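Local coordinates for SusD-like carbohydrate binding protein (Bacteroides vulgatus, PDB 3LEW) that probably binds carbohydrate at the bacterial outer membrane, consistent with a SusD-family role in nutrient glycan capture, at residues D201-C213 against A222-N234. Residues are numbered along the deposited sequence; the frame is centred on the assembly and turned at random.
Sequences DNEVVLGILSRAC and AKTYSDKLLAKDN
An antiparallel helical hairpin of the TPR-like SusD fold brings helix 202-213 against helix 222-232, their axes 8.1 Å apart at closest approach and crossing at -152°, with knobs-into-holes packing. Y225 is one knob, set among L206, L209, S210 and C213. L209 lays CD1 over the centre of the Y225 ring, 3.6 Å from the centroid, a CH-pi contact in which a methyl of the branched leucine meets the flat face, while C213 SG comes to the ring edge, 4.0 Å from Y225 CE2. The phenol OH hydrogen-bonds beyond the hairpin to E182 of helix 170-187. With the ring cut back to an alanine, L209 CD1 would probably lose its aromatic face and E182 its phenol partner. L206 is the reciprocal knob among Y225, K228, L229 and K232; CG anti to the carbonyl carbon (chi1 -73°) brings CD2 within 3.9 Å of Y225 CD1. G207 suits a tight place: L229 CD1 lies 3.4 Å from G207 N, and a side chain there would press on this methyl. The small S210 turns its OG back to hydrogen-bond L206 O at 2.8 Å, satisfying a buried hydroxyl within its own helix. At the far end E203 OE2 and D233 OD2 are 2.5 Å apart, carboxylate planes nearly perpendicular; one acid probably keeps a proton, easing like-charge repulsion.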
ATOM      1  N   ASP A 201     -14.035 -11.364   3.488  1.00 14.49           N
ATOM      2  CA  ASP A 201     -14.738 -12.567   3.076  1.00 13.98           C
ATOM      3  C   ASP A 201     -13.735 -13.472   2.345  1.00 14.44           C
ATOM      4  O   ASP A 201     -12.517 -13.238   2.407  1.00 14.87           O
ATOM      5  CB  ASP A 201     -15.988 -12.269   2.233  1.00 14.27           C
ATOM      6  CG  ASP A 201     -15.673 -11.671   0.881  1.00 15.30           C
ATOM      7  OD1 ASP A 201     -14.461 -11.419   0.606  1.00 15.29           O
ATOM      8  OD2 ASP A 201     -16.647 -11.385   0.101  1.00 18.87           O
ATOM      9  N   ASN A 202     -14.234 -14.553   1.769  1.00 13.87           N
ATOM     10  CA  ASN A 202     -13.363 -15.514   1.077  1.00 14.73           C
ATOM     11  C   ASN A 202     -12.536 -14.817  -0.002  1.00 13.64           C
ATOM     12  O   ASN A 202     -11.357 -15.069  -0.088  1.00 14.46           O
ATOM     13  CB  ASN A 202     -14.181 -16.703   0.546  1.00 15.62           C
ATOM     14  CG  ASN A 202     -13.284 -17.863  -0.014  1.00 18.29           C
ATOM     15  OD1 ASN A 202     -12.925 -18.810   0.713  1.00 27.37           O
ATOM     16  ND2 ASN A 202     -12.955 -17.774  -1.261  1.00 23.66           N
ATOM     17  N   GLU A 203     -13.147 -13.966  -0.817  1.00 14.20           N
ATOM     18  CA  GLU A 203     -12.414 -13.261  -1.870  1.00 14.85           C
ATOM     19  C   GLU A 203     -11.276 -12.386  -1.328  1.00 14.75           C
ATOM     20  O   GLU A 203     -10.167 -12.359  -1.881  1.00 14.28           O
ATOM     21  CB  GLU A 203     -13.383 -12.438  -2.730  1.00 16.23           C
ATOM     22  CG  GLU A 203     -12.659 -11.651  -3.793  1.00 17.73           C
ATOM     23  CD  GLU A 203     -13.563 -10.862  -4.719  1.00 22.77           C
ATOM     24  OE1 GLU A 203     -14.773 -10.818  -4.488  1.00 26.41           O
ATOM     25  OE2 GLU A 203     -13.034 -10.278  -5.677  1.00 22.81           O
ATOM     26  N   VAL A 204     -11.557 -11.647  -0.255  1.00 14.06           N
ATOM     27  CA  VAL A 204     -10.548 -10.800   0.371  1.00 13.59           C
ATOM     28  C   VAL A 204      -9.381 -11.651   0.841  1.00 13.56           C
ATOM     29  O   VAL A 204      -8.230 -11.324   0.563  1.00 14.15           O
ATOM     30  CB  VAL A 204     -11.089  -9.913   1.517  1.00 13.51           C
ATOM     31  CG1 VAL A 204      -9.936  -9.089   2.191  1.00 14.39           C
ATOM     32  CG2 VAL A 204     -12.203  -8.953   1.024  1.00 14.41           C
ATOM     33  N   VAL A 205      -9.671 -12.786   1.505  1.00 13.12           N
ATOM     34  CA  VAL A 205      -8.593 -13.696   1.937  1.00 13.65           C
ATOM     35  C   VAL A 205      -7.738 -14.186   0.736  1.00 13.92           C
ATOM     36  O   VAL A 205      -6.515 -14.176   0.808  1.00 14.08           O
ATOM     37  CB  VAL A 205      -9.131 -14.865   2.751  1.00 13.85           C
ATOM     38  CG1 VAL A 205      -7.975 -15.821   3.136  1.00 14.68           C
ATOM     39  CG2 VAL A 205      -9.852 -14.356   4.051  1.00 13.78           C
ATOM     40  N   LEU A 206      -8.376 -14.613  -0.354  1.00 14.65           N
ATOM     41  CA  LEU A 206      -7.644 -15.055  -1.525  1.00 15.03           C
ATOM     42  C   LEU A 206      -6.727 -13.931  -2.018  1.00 14.35           C
ATOM     43  O   LEU A 206      -5.585 -14.187  -2.424  1.00 15.41           O
ATOM     44  CB  LEU A 206      -8.609 -15.474  -2.663  1.00 14.27           C
ATOM     45  CG  LEU A 206      -9.352 -16.805  -2.479  1.00 14.19           C
ATOM     46  CD1 LEU A 206     -10.415 -16.951  -3.564  1.00 12.66           C
ATOM     47  CD2 LEU A 206      -8.331 -18.016  -2.514  1.00 14.58           C
ATOM     48  N   GLY A 207      -7.220 -12.690  -1.985  1.00 15.83           N
ATOM     49  CA  GLY A 207      -6.440 -11.595  -2.510  1.00 15.42           C
ATOM     50  C   GLY A 207      -5.238 -11.314  -1.623  1.00 15.18           C
ATOM     51  O   GLY A 207      -4.098 -11.095  -2.127  1.00 14.19           O
ATOM     52  N   ILE A 208      -5.466 -11.231  -0.302  1.00 15.48           N
ATOM     53  CA  ILE A 208      -4.313 -10.948   0.591  1.00 15.72           C
ATOM     54  C   ILE A 208      -3.298 -12.114   0.541  1.00 15.85           C
ATOM     55  O   ILE A 208      -2.053 -11.904   0.563  1.00 14.23           O
ATOM     56  CB  ILE A 208      -4.717 -10.703   2.070  1.00 16.99           C
ATOM     57  CG1 ILE A 208      -5.767  -9.602   2.185  1.00 17.83           C
ATOM     58  CG2 ILE A 208      -3.427 -10.378   2.908  1.00 15.93           C
ATOM     59  CD1 ILE A 208      -6.595  -9.657   3.546  1.00 17.71           C
ATOM     60  N   LEU A 209      -3.817 -13.346   0.448  1.00 14.91           N
ATOM     61  CA  LEU A 209      -2.951 -14.531   0.265  1.00 15.99           C
ATOM     62  C   LEU A 209      -2.109 -14.443  -0.985  1.00 15.56           C
ATOM     63  O   LEU A 209      -0.911 -14.811  -0.962  1.00 14.94           O
ATOM     64  CB  LEU A 209      -3.766 -15.829   0.153  1.00 16.89           C
ATOM     65  CG  LEU A 209      -3.859 -16.715   1.352  1.00 21.33           C
ATOM     66  CD1 LEU A 209      -4.790 -17.870   1.020  1.00 21.22           C
ATOM     67  CD2 LEU A 209      -2.473 -17.183   1.799  1.00 18.59           C
ATOM     68  N   SER A 210      -2.733 -13.997  -2.080  1.00 14.23           N
ATOM     69  CA  SER A 210      -2.046 -13.834  -3.373  1.00 15.11           C
ATOM     70  C   SER A 210      -0.881 -12.877  -3.230  1.00 14.97           C
ATOM     71  O   SER A 210       0.239 -13.136  -3.707  1.00 15.41           O
ATOM     72  CB  SER A 210      -3.036 -13.261  -4.426  1.00 14.46           C
ATOM     73  OG  SER A 210      -4.007 -14.254  -4.705  1.00 18.81           O
ATOM     74  N   ARG A 211      -1.147 -11.730  -2.589  1.00 13.96           N
ATOM     75  CA  ARG A 211      -0.127 -10.733  -2.336  1.00 14.47           C
ATOM     76  C   ARG A 211       0.999 -11.304  -1.445  1.00 13.32           C
ATOM     77  O   ARG A 211       2.182 -11.216  -1.752  1.00 12.84           O
ATOM     78  CB  ARG A 211      -0.765  -9.511  -1.652  1.00 14.16           C
ATOM     79  CG  ARG A 211       0.207  -8.365  -1.474  1.00 15.14           C
ATOM     80  CD  ARG A 211      -0.411  -7.231  -0.653  1.00 14.32           C
ATOM     81  NE  ARG A 211      -1.485  -6.534  -1.371  1.00 14.24           N
ATOM     82  CZ  ARG A 211      -2.195  -5.512  -0.847  1.00 18.15           C
ATOM     83  NH1 ARG A 211      -2.000  -5.106   0.404  1.00 18.61           N
ATOM     84  NH2 ARG A 211      -3.148  -4.910  -1.561  1.00 17.97           N
ATOM     85  N   ALA A 212       0.606 -11.882  -0.325  1.00 12.73           N
ATOM     86  CA  ALA A 212       1.584 -12.413   0.632  1.00 12.72           C
ATOM     87  C   ALA A 212       2.482 -13.491   0.037  1.00 12.43           C
ATOM     88  O   ALA A 212       3.711 -13.493   0.247  1.00 12.24           O
ATOM     89  CB  ALA A 212       0.855 -12.948   1.920  1.00 13.44           C
ATOM     90  N   CYS A 213       1.880 -14.394  -0.740  1.00 12.36           N
ATOM     91  CA  CYS A 213       2.618 -15.424  -1.375  1.00 12.03           C
ATOM     92  C   CYS A 213       3.532 -14.899  -2.442  1.00 13.03           C
ATOM     93  O   CYS A 213       4.642 -15.375  -2.542  1.00 12.59           O
ATOM     94  CB  CYS A 213       1.697 -16.489  -1.943  1.00 13.22           C
ATOM     95  SG  CYS A 213       0.865 -17.487  -0.650  1.00 15.45           S
ATOM     96  N   ALA A 222       0.969 -18.278  -5.049  1.00 12.73           N
ATOM     97  CA  ALA A 222       0.479 -16.978  -5.526  1.00 12.51           C
ATOM     98  C   ALA A 222      -0.366 -17.169  -6.768  1.00 12.14           C
ATOM     99  O   ALA A 222      -1.432 -16.562  -6.920  1.00 13.02           O
ATOM    100  CB  ALA A 222       1.659 -16.007  -5.818  1.00 12.71           C
ATOM    101  N   LYS A 223       0.114 -18.023  -7.658  1.00 13.05           N
ATOM    102  CA  LYS A 223      -0.660 -18.393  -8.866  1.00 13.30           C
ATOM    103  C   LYS A 223      -1.979 -19.081  -8.491  1.00 13.68           C
ATOM    104  O   LYS A 223      -3.043 -18.771  -9.058  1.00 14.05           O
ATOM    105  CB  LYS A 223       0.184 -19.309  -9.769  1.00 14.02           C
ATOM    106  CG  LYS A 223      -0.632 -20.089 -10.837  1.00 15.38           C
ATOM    107  CD  LYS A 223       0.213 -20.946 -11.722  1.00 17.96           C
ATOM    108  CE  LYS A 223      -0.629 -21.841 -12.649  1.00 20.92           C
ATOM    109  NZ  LYS A 223       0.210 -22.571 -13.650  1.00 19.32           N
ATOM    110  N   THR A 224      -1.910 -20.035  -7.578  1.00 13.43           N
ATOM    111  CA  THR A 224      -3.098 -20.827  -7.192  1.00 14.20           C
ATOM    112  C   THR A 224      -4.186 -19.952  -6.603  1.00 13.71           C
ATOM    113  O   THR A 224      -5.361 -20.011  -7.022  1.00 14.66           O
ATOM    114  CB  THR A 224      -2.741 -21.936  -6.191  1.00 14.70           C
ATOM    115  OG1 THR A 224      -1.896 -22.882  -6.848  1.00 17.17           O
ATOM    116  CG2 THR A 224      -4.003 -22.638  -5.651  1.00 16.14           C
ATOM    117  N   TYR A 225      -3.806 -19.089  -5.669  1.00 14.08           N
ATOM    118  CA  TYR A 225      -4.799 -18.283  -4.995  1.00 13.03           C
ATOM    119  C   TYR A 225      -5.318 -17.166  -5.912  1.00 13.64           C
ATOM    120  O   TYR A 225      -6.506 -16.839  -5.882  1.00 13.58           O
ATOM    121  CB  TYR A 225      -4.261 -17.756  -3.680  1.00 13.23           C
ATOM    122  CG  TYR A 225      -3.911 -18.844  -2.667  1.00 12.92           C
ATOM    123  CD1 TYR A 225      -4.846 -19.798  -2.293  1.00 13.57           C
ATOM    124  CD2 TYR A 225      -2.654 -18.892  -2.080  1.00 13.96           C
ATOM    125  CE1 TYR A 225      -4.524 -20.795  -1.371  1.00 16.46           C
ATOM    126  CE2 TYR A 225      -2.325 -19.874  -1.153  1.00 16.08           C
ATOM    127  CZ  TYR A 225      -3.248 -20.816  -0.803  1.00 14.68           C
ATOM    128  OH  TYR A 225      -2.965 -21.841   0.111  1.00 18.51           O
ATOM    129  N   SER A 226      -4.448 -16.550  -6.726  1.00 13.38           N
ATOM    130  CA  SER A 226      -4.929 -15.481  -7.625  1.00 13.21           C
ATOM    131  C   SER A 226      -5.783 -16.058  -8.770  1.00 13.22           C
ATOM    132  O   SER A 226      -6.753 -15.407  -9.205  1.00 13.44           O
ATOM    133  CB  SER A 226      -3.751 -14.626  -8.130  1.00 13.54           C
ATOM    134  OG  SER A 226      -2.780 -15.406  -8.797  1.00 12.69           O
ATOM    135  N   ASP A 227      -5.436 -17.240  -9.280  1.00 13.58           N
ATOM    136  CA  ASP A 227      -6.313 -17.930 -10.230  1.00 14.08           C
ATOM    137  C   ASP A 227      -7.730 -18.132  -9.621  1.00 14.01           C
ATOM    138  O   ASP A 227      -8.744 -17.873 -10.276  1.00 14.38           O
ATOM    139  CB  ASP A 227      -5.733 -19.311 -10.610  1.00 14.02           C
ATOM    140  CG  ASP A 227      -4.728 -19.276 -11.792  1.00 15.94           C
ATOM    141  OD1 ASP A 227      -4.585 -18.265 -12.526  1.00 16.09           O
ATOM    142  OD2 ASP A 227      -4.108 -20.348 -12.019  1.00 18.07           O
ATOM    143  N   LYS A 228      -7.798 -18.626  -8.389  1.00 14.89           N
ATOM    144  CA  LYS A 228      -9.111 -18.862  -7.709  1.00 15.23           C
ATOM    145  C   LYS A 228      -9.904 -17.582  -7.620  1.00 14.64           C
ATOM    146  O   LYS A 228     -11.105 -17.579  -7.866  1.00 15.41           O
ATOM    147  CB  LYS A 228      -8.900 -19.415  -6.292  1.00 16.14           C
ATOM    148  CG  LYS A 228      -8.509 -20.899  -6.232  1.00 20.86           C
ATOM    149  CD  LYS A 228      -8.156 -21.411  -4.788  1.00 25.56           C
ATOM    150  CE  LYS A 228      -7.985 -22.951  -4.712  1.00 28.62           C
ATOM    151  NZ  LYS A 228      -9.291 -23.636  -4.555  1.00 30.22           N
ATOM    152  N   LEU A 229      -9.229 -16.489  -7.234  1.00 14.52           N
ATOM    153  CA  LEU A 229      -9.851 -15.163  -7.112  1.00 14.20           C
ATOM    154  C   LEU A 229     -10.387 -14.711  -8.467  1.00 13.73           C
ATOM    155  O   LEU A 229     -11.594 -14.410  -8.606  1.00 14.09           O
ATOM    156  CB  LEU A 229      -8.898 -14.150  -6.492  1.00 15.19           C
ATOM    157  CG  LEU A 229      -9.586 -12.861  -6.011  1.00 15.15           C
ATOM    158  CD1 LEU A 229      -8.756 -12.094  -4.999  1.00 15.94           C
ATOM    159  CD2 LEU A 229     -10.000 -11.938  -7.174  1.00 16.06           C
ATOM    160  N   LEU A 230      -9.562 -14.792  -9.502  1.00 14.68           N
ATOM    161  CA  LEU A 230     -10.012 -14.314 -10.811  1.00 15.07           C
ATOM    162  C   LEU A 230     -11.136 -15.158 -11.405  1.00 15.68           C
ATOM    163  O   LEU A 230     -11.949 -14.628 -12.193  1.00 15.78           O
ATOM    164  CB  LEU A 230      -8.842 -14.229 -11.780  1.00 15.83           C
ATOM    165  CG  LEU A 230      -7.767 -13.196 -11.473  1.00 16.51           C
ATOM    166  CD1 LEU A 230      -6.513 -13.375 -12.368  1.00 18.06           C
ATOM    167  CD2 LEU A 230      -8.335 -11.763 -11.580  1.00 16.54           C
ATOM    168  N   ALA A 231     -11.202 -16.440 -11.020  1.00 15.24           N
ATOM    169  CA  ALA A 231     -12.313 -17.334 -11.452  1.00 16.66           C
ATOM    170  C   ALA A 231     -13.640 -16.886 -10.845  1.00 18.29           C
ATOM    171  O   ALA A 231     -14.687 -17.166 -11.398  1.00 18.46           O
ATOM    172  CB  ALA A 231     -12.028 -18.792 -11.109  1.00 17.21           C
ATOM    173  N   LYS A 232     -13.583 -16.203  -9.708  1.00 19.38           N
ATOM    174  CA  LYS A 232     -14.766 -15.665  -9.013  1.00 21.09           C
ATOM    175  C   LYS A 232     -15.048 -14.198  -9.353  1.00 19.82           C
ATOM    176  O   LYS A 232     -16.181 -13.760  -9.232  1.00 20.24           O
ATOM    177  CB  LYS A 232     -14.539 -15.706  -7.493  1.00 22.16           C
ATOM    178  CG  LYS A 232     -14.579 -17.073  -6.858  1.00 27.24           C
ATOM    179  CD  LYS A 232     -13.999 -16.970  -5.417  1.00 31.96           C
ATOM    180  CE  LYS A 232     -14.705 -17.887  -4.446  1.00 37.37           C
ATOM    181  NZ  LYS A 232     -13.902 -19.103  -4.102  1.00 38.12           N
ATOM    182  N   ASP A 233     -14.006 -13.417  -9.671  1.00 17.97           N
ATOM    183  CA  ASP A 233     -14.131 -11.982  -9.837  1.00 17.29           C
ATOM    184  C   ASP A 233     -12.999 -11.443 -10.707  1.00 17.54           C
ATOM    185  O   ASP A 233     -11.870 -11.351 -10.246  1.00 16.58           O
ATOM    186  CB  ASP A 233     -14.115 -11.285  -8.473  1.00 16.93           C
ATOM    187  CG  ASP A 233     -14.332  -9.767  -8.568  1.00 20.46           C
ATOM    188  OD1 ASP A 233     -14.687  -9.250  -9.678  1.00 21.74           O
ATOM    189  OD2 ASP A 233     -14.144  -9.079  -7.510  1.00 20.47           O
ATOM    190  N   ASN A 234     -13.297 -11.120 -11.961  1.00 16.21           N
ATOM    191  CA  ASN A 234     -12.263 -10.644 -12.901  1.00 15.73           C
ATOM    192  C   ASN A 234     -12.578  -9.260 -13.458  1.00 15.74           C
ATOM    193  O   ASN A 234     -11.999  -8.814 -14.460  1.00 14.38           O
ATOM    194  CB  ASN A 234     -12.023 -11.716 -13.987  1.00 15.87           C
ATOM    195  CG  ASN A 234     -13.117 -11.779 -15.032  1.00 17.24           C
ATOM    196  OD1 ASN A 234     -12.911 -12.353 -16.111  1.00 25.44           O
ATOM    197  ND2 ASN A 234     -14.271 -11.221 -14.739  1.00 11.90           N
TER